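PDB 1DC1: bsobi restriction endonuclease from Geobacillus stearothermophilus, which recognises the double-stranded DNA sequence 5'-CYCGRG-3' as a homodimer and cleaves it after the first C, leaving terminal 5'-phosphates. Local coordinates for residues E8-K12 with E311-L316; A56-L62 with F110-L114; D15-T20 with N306-Q312. All blocks are in the same frame, centred on the assembly; numbering follows the deposited sequence. Where two conformers were deposited one is given.

Contact 1: E8-K12 with E311-L316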
loop_
_atom_site.group_PDB
_atom_site.type_symbol
_atom_site.label_atom_id
_atom_site.label_comp_id
_atom_site.label_asym_id
_atom_site.label_seq_id
_atom_site.Cartn_x
_atom_site.Cartn_y
_atom_site.Cartn_z
ATOM N N GLU D 8 16.240 22.671 13.492
ATOM C CA GLU D 8 16.749 23.893 12.856
ATOM C C GLU D 8 18.211 23.760 12.457
ATOM O O GLU D 8 18.734 24.546 11.677
ATOM C CB GLU D 8 16.600 25.061 13.794
ATOM C CG GLU D 8 15.218 25.596 13.824
ATOM C CD GLU D 8 14.988 26.494 15.031
ATOM O OE1 GLU D 8 15.984 26.878 15.693
ATOM O OE2 GLU D 8 13.810 26.819 15.318
ATOM N N ASN D 9 18.882 22.763 13.010
ATOM C CA ASN D 9 20.267 22.555 12.662
ATOM C C ASN D 9 20.425 22.125 11.195
ATOM O O ASN D 9 21.423 22.441 10.552
ATOM C CB ASN D 9 20.921 21.505 13.554
ATOM C CG ASN D 9 22.387 21.347 13.236
ATOM O OD1 ASN D 9 23.184 22.270 13.463
ATOM N ND2 ASN D 9 22.757 20.200 12.672
ATOM N N HIS D 10 19.462 21.392 10.651
ATOM C CA HIS D 10 19.587 20.974 9.250
ATOM C C HIS D 10 18.419 21.400 8.362
ATOM O O HIS D 10 18.465 21.156 7.159
ATOM C CB HIS D 10 19.780 19.461 9.136
ATOM C CG HIS D 10 18.672 18.668 9.766
ATOM N ND1 HIS D 10 18.676 18.309 11.101
ATOM C CD2 HIS D 10 17.531 18.156 9.240
ATOM C CE1 HIS D 10 17.588 17.605 11.365
ATOM N NE2 HIS D 10 16.879 17.497 10.253
ATOM N N LEU D 11 17.381 22.019 8.940
ATOM C CA LEU D 11 16.212 22.512 8.182
ATOM C C LEU D 11 16.043 23.991 8.342
ATOM O O LEU D 11 15.804 24.459 9.443
ATOM C CB LEU D 11 14.894 21.914 8.675
ATOM C CG LEU D 11 14.868 20.418 8.508
ATOM C CD1 LEU D 11 13.631 19.864 9.191
ATOM C CD2 LEU D 11 14.923 20.086 7.024
ATOM N N LYS D 12 16.113 24.728 7.248
ATOM C CA LYS D 12 15.921 26.164 7.334
ATOM C C LYS D 12 14.595 26.579 6.697
ATOM O O LYS D 12 14.051 27.640 6.999
ATOM C CB LYS D 12 17.091 26.884 6.666
ATOM C CG LYS D 12 18.423 26.162 6.836
ATOM C CD LYS D 12 18.808 25.917 8.308
ATOM C CE LYS D 12 19.899 24.825 8.417
ATOM N NZ LYS D 12 20.806 25.012 9.587
ATOM N N GLU D 311 23.156 15.165 5.086
ATOM C CA GLU D 311 23.385 16.122 6.138
ATOM C C GLU D 311 22.259 16.136 7.140
ATOM O O GLU D 311 22.514 16.375 8.325
ATOM C CB GLU D 311 23.571 17.510 5.571
ATOM C CG GLU D 311 24.915 17.744 4.968
ATOM C CD GLU D 311 25.018 19.122 4.337
ATOM O OE1 GLU D 311 24.255 19.412 3.375
ATOM O OE2 GLU D 311 25.867 19.908 4.815
ATOM N N GLN D 312 21.026 15.869 6.685
ATOM C CA GLN D 312 19.881 15.874 7.598
ATOM C C GLN D 312 19.922 14.668 8.454
ATOM O O GLN D 312 19.714 14.738 9.657
ATOM C CB GLN D 312 18.541 15.906 6.841
ATOM C CG GLN D 312 18.414 17.170 6.023
ATOM C CD GLN D 312 17.044 17.407 5.405
ATOM O OE1 GLN D 312 16.080 16.683 5.661
ATOM N NE2 GLN D 312 16.966 18.445 4.558
ATOM N N VAL D 313 20.206 13.541 7.824
ATOM C CA VAL D 313 20.261 12.286 8.568
ATOM C C VAL D 313 21.358 12.368 9.626
ATOM O O VAL D 313 21.133 12.011 10.784
ATOM C CB VAL D 313 20.498 11.063 7.603
ATOM C CG1 VAL D 313 20.705 9.745 8.386
ATOM C CG2 VAL D 313 19.299 10.951 6.656
ATOM N N GLY D 314 22.529 12.867 9.233
ATOM C CA GLY D 314 23.642 12.981 10.170
ATOM C C GLY D 314 23.345 13.865 11.364
ATOM O O GLY D 314 23.632 13.508 12.503
ATOM N N SER D 315 22.765 15.030 11.089
ATOM C CA SER D 315 22.403 15.982 12.120
ATOM C C SER D 315 21.382 15.325 13.053
ATOM O O SER D 315 21.504 15.421 14.260
ATOM C CB SER D 315 21.820 17.242 11.421
ATOM O OG SER D 315 21.140 18.097 12.319
ATOM N N LEU D 316 20.389 14.631 12.492
ATOM C CA LEU D 316 19.355 14.019 13.325
ATOM C C LEU D 316 19.955 12.926 14.213
ATOM O O LEU D 316 19.604 12.818 15.383
ATOM C CB LEU D 316 18.245 13.458 12.418
ATOM C CG LEU D 316 17.029 12.901 13.162
ATOM C CD1 LEU D 316 15.749 13.467 12.583
ATOM C CD2 LEU D 316 17.035 11.395 13.048
#
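Helix 310-321, the last of the chain, meets the N-terminal arm here, with the arm lying against the helix as an irregular loop. Glu311 touches the loop through its backbone alone: Glu311 O lies 4.2 Å from His10 CB. Gln312 is nearest in backbone terms, its CA 5.4 Å from His10 CA. Gln312 CB packs at 3.4 Å against His10 CD2, Gln312 O sits over one face of the imidazole, and Gln312 NE2 lies 3.6 Å from Leu11 CD2; the Gln312 amide itself bonds to Asn306 N and Asp16 O. One turn on, Ser315 OG takes a hydrogen bond from Asn9 ND2 (2.7 Å) and shares another with His10 ND1 (2.8 Å). Leu316 follows, its CB 4.3 Å from His10 CE1, and continues onto strands 276-281 and 303-306. His10 NE2 bonds to Ser304 O, so both ring nitrogens are engaged. The imidazole therefore ties the arm to helix and edge strand at once, through directional polar bonds at the nitrogens combined with packing of the ring on Gln312.

Contact 2: A56-L62 with F110-L114; sequences AKTPKDL and FIDEL
In a helical region of this chain, well away from the annotated sites, the loop linking helix 21-53 to helix 69-75 packs on the first turn of helix 110-152, with the Phe110 ring at the centre. Residues 110-114 are regular helix, with Leu114 N bonded to Phe110 O at 3.0 Å. Ala56 (phi/psi -76/132) and Thr58 (-138/153) are extended, with Lys57 (-94/-17) bent between them; 59-62 are helical in phi/psi, with Asp61 N on Thr58 O (2.8 Å) and Leu62 N on Pro59 O (3.0 Å). Thr58 OG1 also accepts from Asp61 N at 3.2 Å, an ST motif. Pro59 CA and Phe110 CA are 6.8 Å apart. With chi1 at 89° and chi2 at -95°, the Phe110 ring offers a face to Pro59 CD, 3.9 Å from the centroid and 3° off the normal: a CH-pi contact. At the ring edge, Leu62 CD1 lies 3.8 Å from Phe110 CE2. Leu62 CD1 (rotamer m, t) is also 4.0 Å from Leu114 CD2, and Leu62 CD2 is 4.3 Å from Ile111 CD1. Glu113 forms a salt bridge with Arg47 of the second subunit. Between the segments the contacts are apolar and CH-pi, with Ala56 O 3.5 Å from Phe110 CZ and Lys57 O 3.5 Å from Phe110 CE1, so the fit rests on shape rather than paired charges.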
loop_
_atom_site.group_PDB
_atom_site.type_symbol
_atom_site.label_atom_id
_atom_site.label_comp_id
_atom_site.label_asym_id
_atom_site.label_seq_id
_atom_site.Cartn_x
_atom_site.Cartn_y
_atom_site.Cartn_z
ATOM N N ALA D 56 3.477 -34.784 -16.670
ATOM C CA ALA D 56 2.032 -34.930 -16.870
ATOM C C ALA D 56 1.815 -34.844 -18.368
ATOM O O ALA D 56 2.337 -33.950 -19.040
ATOM C CB ALA D 56 1.289 -33.825 -16.178
ATOM N N LYS D 57 1.053 -35.779 -18.920
ATOM C CA LYS D 57 0.837 -35.738 -20.340
ATOM C C LYS D 57 -0.439 -34.992 -20.597
ATOM O O LYS D 57 -0.668 -34.539 -21.706
ATOM C CB LYS D 57 0.811 -37.156 -20.910
ATOM C CG LYS D 57 2.198 -37.867 -20.992
ATOM C CD LYS D 57 3.344 -37.042 -20.394
ATOM C CE LYS D 57 4.415 -36.670 -21.421
ATOM N NZ LYS D 57 3.993 -35.553 -22.331
ATOM N N THR D 58 -1.255 -34.834 -19.560
ATOM C CA THR D 58 -2.521 -34.105 -19.685
ATOM C C THR D 58 -2.719 -33.214 -18.482
ATOM O O THR D 58 -2.172 -33.485 -17.434
ATOM C CB THR D 58 -3.749 -35.062 -19.748
ATOM O OG1 THR D 58 -4.010 -35.594 -18.442
ATOM C CG2 THR D 58 -3.491 -36.208 -20.728
ATOM N N PRO D 59 -3.467 -32.119 -18.641
ATOM C CA PRO D 59 -3.696 -31.241 -17.490
ATOM C C PRO D 59 -4.183 -31.996 -16.269
ATOM O O PRO D 59 -3.719 -31.735 -15.171
ATOM C CB PRO D 59 -4.721 -30.236 -18.006
ATOM C CG PRO D 59 -4.463 -30.172 -19.463
ATOM C CD PRO D 59 -4.031 -31.569 -19.883
ATOM N N LYS D 60 -5.092 -32.954 -16.437
ATOM C CA LYS D 60 -5.607 -33.662 -15.266
ATOM C C LYS D 60 -4.554 -34.467 -14.596
ATOM O O LYS D 60 -4.636 -34.741 -13.407
ATOM C CB LYS D 60 -6.786 -34.553 -15.632
ATOM C CG LYS D 60 -8.061 -33.756 -15.653
ATOM C CD LYS D 60 -9.253 -34.611 -16.035
ATOM C CE LYS D 60 -10.169 -33.919 -17.061
ATOM N NZ LYS D 60 -10.154 -34.565 -18.447
ATOM N N ASP D 61 -3.530 -34.833 -15.355
ATOM C CA ASP D 61 -2.448 -35.615 -14.783
ATOM C C ASP D 61 -1.654 -34.810 -13.753
ATOM O O ASP D 61 -1.026 -35.391 -12.865
ATOM C CB ASP D 61 -1.507 -36.112 -15.891
ATOM C CG ASP D 61 -2.067 -37.304 -16.674
ATOM O OD1 ASP D 61 -2.975 -38.007 -16.158
ATOM O OD2 ASP D 61 -1.577 -37.519 -17.810
ATOM N N LEU D 62 -1.700 -33.483 -13.868
ATOM C CA LEU D 62 -0.970 -32.590 -12.949
ATOM C C LEU D 62 -1.458 -32.777 -11.503
ATOM O O LEU D 62 -0.700 -32.535 -10.554
ATOM C CB LEU D 62 -1.108 -31.101 -13.416
ATOM C CG LEU D 62 -0.603 -30.717 -14.843
ATOM C CD1 LEU D 62 -1.123 -29.366 -15.292
ATOM C CD2 LEU D 62 0.923 -30.724 -14.844
ATOM N N PHE D 110 -0.471 -26.516 -22.806
ATOM C CA PHE D 110 -0.847 -26.489 -21.390
ATOM C C PHE D 110 0.301 -26.332 -20.343
ATOM O O PHE D 110 0.077 -25.707 -19.282
ATOM C CB PHE D 110 -1.745 -27.706 -21.032
ATOM C CG PHE D 110 -1.004 -28.972 -20.599
ATOM C CD1 PHE D 110 -0.709 -29.976 -21.518
ATOM C CD2 PHE D 110 -0.714 -29.212 -19.262
ATOM C CE1 PHE D 110 -0.149 -31.181 -21.104
ATOM C CE2 PHE D 110 -0.158 -30.410 -18.847
ATOM C CZ PHE D 110 0.126 -31.398 -19.767
ATOM N N ILE D 111 1.510 -26.855 -20.619
ATOM C CA ILE D 111 2.604 -26.712 -19.643
ATOM C C ILE D 111 3.012 -25.243 -19.587
ATOM O O ILE D 111 3.055 -24.663 -18.511
ATOM C CB ILE D 111 3.878 -27.598 -19.979
ATOM C CG1 ILE D 111 3.553 -29.109 -19.853
ATOM C CG2 ILE D 111 5.041 -27.222 -19.025
ATOM C CD1 ILE D 111 3.033 -29.539 -18.454
ATOM N N ASP D 112 3.267 -24.616 -20.726
ATOM C CA ASP D 112 3.644 -23.210 -20.645
ATOM C C ASP D 112 2.472 -22.376 -20.133
ATOM O O ASP D 112 2.707 -21.372 -19.493
ATOM C CB ASP D 112 4.140 -22.672 -21.983
ATOM C CG ASP D 112 5.617 -22.967 -22.243
ATOM O OD1 ASP D 112 6.353 -23.513 -21.386
ATOM O OD2 ASP D 112 6.037 -22.642 -23.349
ATOM N N GLU D 113 1.223 -22.762 -20.425
ATOM C CA GLU D 113 0.072 -22.032 -19.880
ATOM C C GLU D 113 0.250 -22.006 -18.333
ATOM O O GLU D 113 0.103 -20.962 -17.688
ATOM C CB GLU D 113 -1.263 -22.723 -20.239
ATOM C CG GLU D 113 -2.507 -21.939 -19.760
ATOM C CD GLU D 113 -2.699 -20.582 -20.476
ATOM O OE1 GLU D 113 -2.148 -20.410 -21.583
ATOM O OE2 GLU D 113 -3.409 -19.674 -19.951
ATOM N N LEU D 114 0.570 -23.152 -17.748
ATOM C CA LEU D 114 0.763 -23.260 -16.301
ATOM C C LEU D 114 1.926 -22.407 -15.801
ATOM O O LEU D 114 1.796 -21.650 -14.817
ATOM C CB LEU D 114 1.051 -24.714 -15.931
ATOM C CG LEU D 114 1.421 -24.999 -14.469
ATOM C CD1 LEU D 114 0.390 -24.385 -13.488
ATOM C CD2 LEU D 114 1.494 -26.535 -14.310
#

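Contact 3: D15-T20 with N306-Q312; sequences DDLKTT and NLTKTEQ
Side-chain nitrogens from 306-312 reach across to three successive carbonyls of the loop 15-20, where Leu17 CA comes within 5.7 Å of Asn306 CA. Asp16 O accepts twice, from Lys309 NZ at 3.0 Å and Gln312 NE2 at 2.8 Å. Asn306 ND2 gives to Leu17 O at 2.8 Å and Thr19 OG1 at 3.0 Å, and Lys309 NZ, at the end of a nearly extended side chain (m, t, t, t), also gives to Lys18 O at 2.7 Å. The loop runs through roughly helical phi/psi at 15-17 and extended values at 18-20. Asn306 ends strand 303-306, an outermost strand of the large mixed sheet, and starts a type I beta turn to Lys309, the N-cap of helix 310-321. Inside this strand-turn-helix connection, part of the PDDEXK-clan nuclease fold, Asn306 OD1 (chi1 t) forms an Asx turn with Thr308 N at 2.8 Å and accepts from Thr308 OG1 at 2.7 Å. The Thr19 side chain is about 10 Å from that of Lys242, predicted to bind the catalytic Mg(2+), and the contact's nearest atom is about 5 Å from the bound DNA. Gln312 OE1 accepts from Asn306 N at 2.8 Å, so this amide is used at both ends. Thr19 OG1 has further partners in Ala282 O and Ile284 N, beyond strand 276-281. Asp16 OD2 accepts from Lys12 N, Asp15 OD1 pairs with His286 ND1, and Thr20 OG1 caps Glu23 N of the following helix.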
loop_
_atom_site.group_PDB
_atom_site.type_symbol
_atom_site.label_atom_id
_atom_site.label_comp_id
_atom_site.label_asym_id
_atom_site.label_seq_id
_atom_site.Cartn_x
_atom_site.Cartn_y
_atom_site.Cartn_z
ATOM N N ASP D 15 10.853 23.552 2.240
ATOM C CA ASP D 15 11.281 22.698 1.155
ATOM C C ASP D 15 12.683 22.072 1.321
ATOM O O ASP D 15 13.130 21.295 0.481
ATOM C CB ASP D 15 11.003 23.369 -0.237
ATOM C CG ASP D 15 9.601 22.943 -0.872
ATOM O OD1 ASP D 15 8.667 22.491 -0.147
ATOM O OD2 ASP D 15 9.449 23.057 -2.115
ATOM N N ASP D 16 13.336 22.338 2.451
ATOM C CA ASP D 16 14.579 21.668 2.739
ATOM C C ASP D 16 14.190 20.177 2.946
ATOM O O ASP D 16 14.971 19.267 2.718
ATOM C CB ASP D 16 15.199 22.245 4.010
ATOM C CG ASP D 16 16.025 23.511 3.742
ATOM O OD1 ASP D 16 16.164 23.906 2.574
ATOM O OD2 ASP D 16 16.550 24.117 4.694
ATOM N N LEU D 17 12.953 19.931 3.345
ATOM C CA LEU D 17 12.470 18.570 3.567
ATOM C C LEU D 17 12.114 17.782 2.286
ATOM O O LEU D 17 12.081 16.565 2.281
ATOM C CB LEU D 17 11.231 18.652 4.411
ATOM C CG LEU D 17 11.248 18.381 5.914
ATOM C CD1 LEU D 17 12.524 17.622 6.437
ATOM C CD2 LEU D 17 10.989 19.736 6.526
ATOM N N LYS D 18 11.816 18.492 1.209
ATOM C CA LYS D 18 11.408 17.885 -0.051
ATOM C C LYS D 18 12.477 17.008 -0.755
ATOM O O LYS D 18 13.637 17.407 -0.895
ATOM C CB LYS D 18 10.989 19.035 -0.979
ATOM C CG LYS D 18 9.580 19.100 -1.399
ATOM C CD LYS D 18 9.468 18.499 -2.790
ATOM C CE LYS D 18 8.529 19.297 -3.642
ATOM N NZ LYS D 18 7.901 18.372 -4.616
ATOM N N THR D 19 12.080 15.824 -1.234
ATOM C CA THR D 19 13.005 14.941 -1.960
ATOM C C THR D 19 13.194 15.562 -3.344
ATOM O O THR D 19 12.221 16.107 -3.944
ATOM C CB THR D 19 12.414 13.517 -2.143
ATOM O OG1 THR D 19 12.149 12.952 -0.859
ATOM C CG2 THR D 19 13.359 12.639 -2.872
ATOM N N THR D 20 14.419 15.487 -3.857
ATOM C CA THR D 20 14.684 16.073 -5.160
ATOM C C THR D 20 14.389 15.082 -6.281
ATOM O O THR D 20 14.287 13.862 -6.048
ATOM C CB THR D 20 16.146 16.493 -5.299
ATOM O OG1 THR D 20 16.954 15.322 -5.266
ATOM C CG2 THR D 20 16.580 17.432 -4.172
ATOM N N ASN D 306 14.903 14.126 5.914
ATOM C CA ASN D 306 14.652 13.461 4.665
ATOM C C ASN D 306 15.824 12.454 4.578
ATOM O O ASN D 306 17.013 12.848 4.542
ATOM C CB ASN D 306 14.726 14.410 3.489
ATOM C CG ASN D 306 14.448 13.712 2.209
ATOM O OD1 ASN D 306 15.114 12.728 1.848
ATOM N ND2 ASN D 306 13.440 14.183 1.508
ATOM N N LEU D 307 15.477 11.160 4.562
ATOM C CA LEU D 307 16.439 10.063 4.538
ATOM C C LEU D 307 17.389 10.067 3.324
ATOM O O LEU D 307 18.460 9.477 3.394
ATOM C CB LEU D 307 15.698 8.703 4.684
ATOM C CG LEU D 307 16.513 7.390 4.860
ATOM C CD1 LEU D 307 17.173 7.309 6.244
ATOM C CD2 LEU D 307 15.597 6.171 4.665
ATOM N N THR D 308 17.037 10.730 2.229
ATOM C CA THR D 308 17.947 10.750 1.073
ATOM C C THR D 308 18.983 11.885 1.174
ATOM O O THR D 308 19.858 12.008 0.310
ATOM C CB THR D 308 17.184 10.908 -0.266
ATOM O OG1 THR D 308 16.669 12.228 -0.364
ATOM C CG2 THR D 308 16.027 9.892 -0.353
ATOM N N LYS D 309 18.882 12.708 2.228
ATOM C CA LYS D 309 19.788 13.824 2.439
ATOM C C LYS D 309 20.678 13.598 3.647
ATOM O O LYS D 309 20.298 13.768 4.818
ATOM C CB LYS D 309 18.994 15.087 2.573
ATOM C CG LYS D 309 18.057 15.307 1.404
ATOM C CD LYS D 309 17.345 16.640 1.507
ATOM C CE LYS D 309 16.261 16.770 0.463
ATOM N NZ LYS D 309 16.041 18.197 0.097
ATOM N N THR D 310 21.886 13.184 3.309
ATOM C CA THR D 310 22.946 12.899 4.271
ATOM C C THR D 310 23.146 13.876 5.402
ATOM O O THR D 310 23.321 13.470 6.552
ATOM C CB THR D 310 24.283 12.831 3.557
ATOM O OG1 THR D 310 24.085 12.175 2.308
ATOM C CG2 THR D 310 25.305 12.104 4.393
ATOM N N GLU D 311 23.156 15.165 5.086
ATOM C CA GLU D 311 23.385 16.122 6.138
ATOM C C GLU D 311 22.259 16.136 7.140
ATOM O O GLU D 311 22.514 16.375 8.325
ATOM C CB GLU D 311 23.571 17.510 5.571
ATOM C CG GLU D 311 24.915 17.744 4.968
ATOM C CD GLU D 311 25.018 19.122 4.337
ATOM O OE1 GLU D 311 24.255 19.412 3.375
ATOM O OE2 GLU D 311 25.867 19.908 4.815
ATOM N N GLN D 312 21.026 15.869 6.685
ATOM C CA GLN D 312 19.881 15.874 7.598
ATOM C C GLN D 312 19.922 14.668 8.454
ATOM O O GLN D 312 19.714 14.738 9.657
ATOM C CB GLN D 312 18.541 15.906 6.841
ATOM C CG GLN D 312 18.414 17.170 6.023
ATOM C CD GLN D 312 17.044 17.407 5.405
ATOM O OE1 GLN D 312 16.080 16.683 5.661
ATOM N NE2 GLN D 312 16.966 18.445 4.558
#

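Contacts 1 and 3 are neighbours, their centres about 9 Å apart; both use helix 310-321 and share Glu311 and Gln312. They also touch directly, Leu11 CD2 lying 3.5 Å from Leu17 CD1. In sequence, 8-12 and 15-20 come first, then 56-62 and 110-114, and finally 306-312 and 311-316, so contact 3 falls within the span of contact 1 and contact 2 within both. Contacts 1 and 3 thus join the chain's N-terminal region to its last helix beside the sheet carrying the predicted Mg(2+) residues Glu240 and Lys242. Contact 2 lies on the opposite side of the chain's centre, about 59 Å from contact 1 and about 53 Å from contact 3 between centres, in an all-helical part that helices 21-53 and 110-152 connect to the sheet domain.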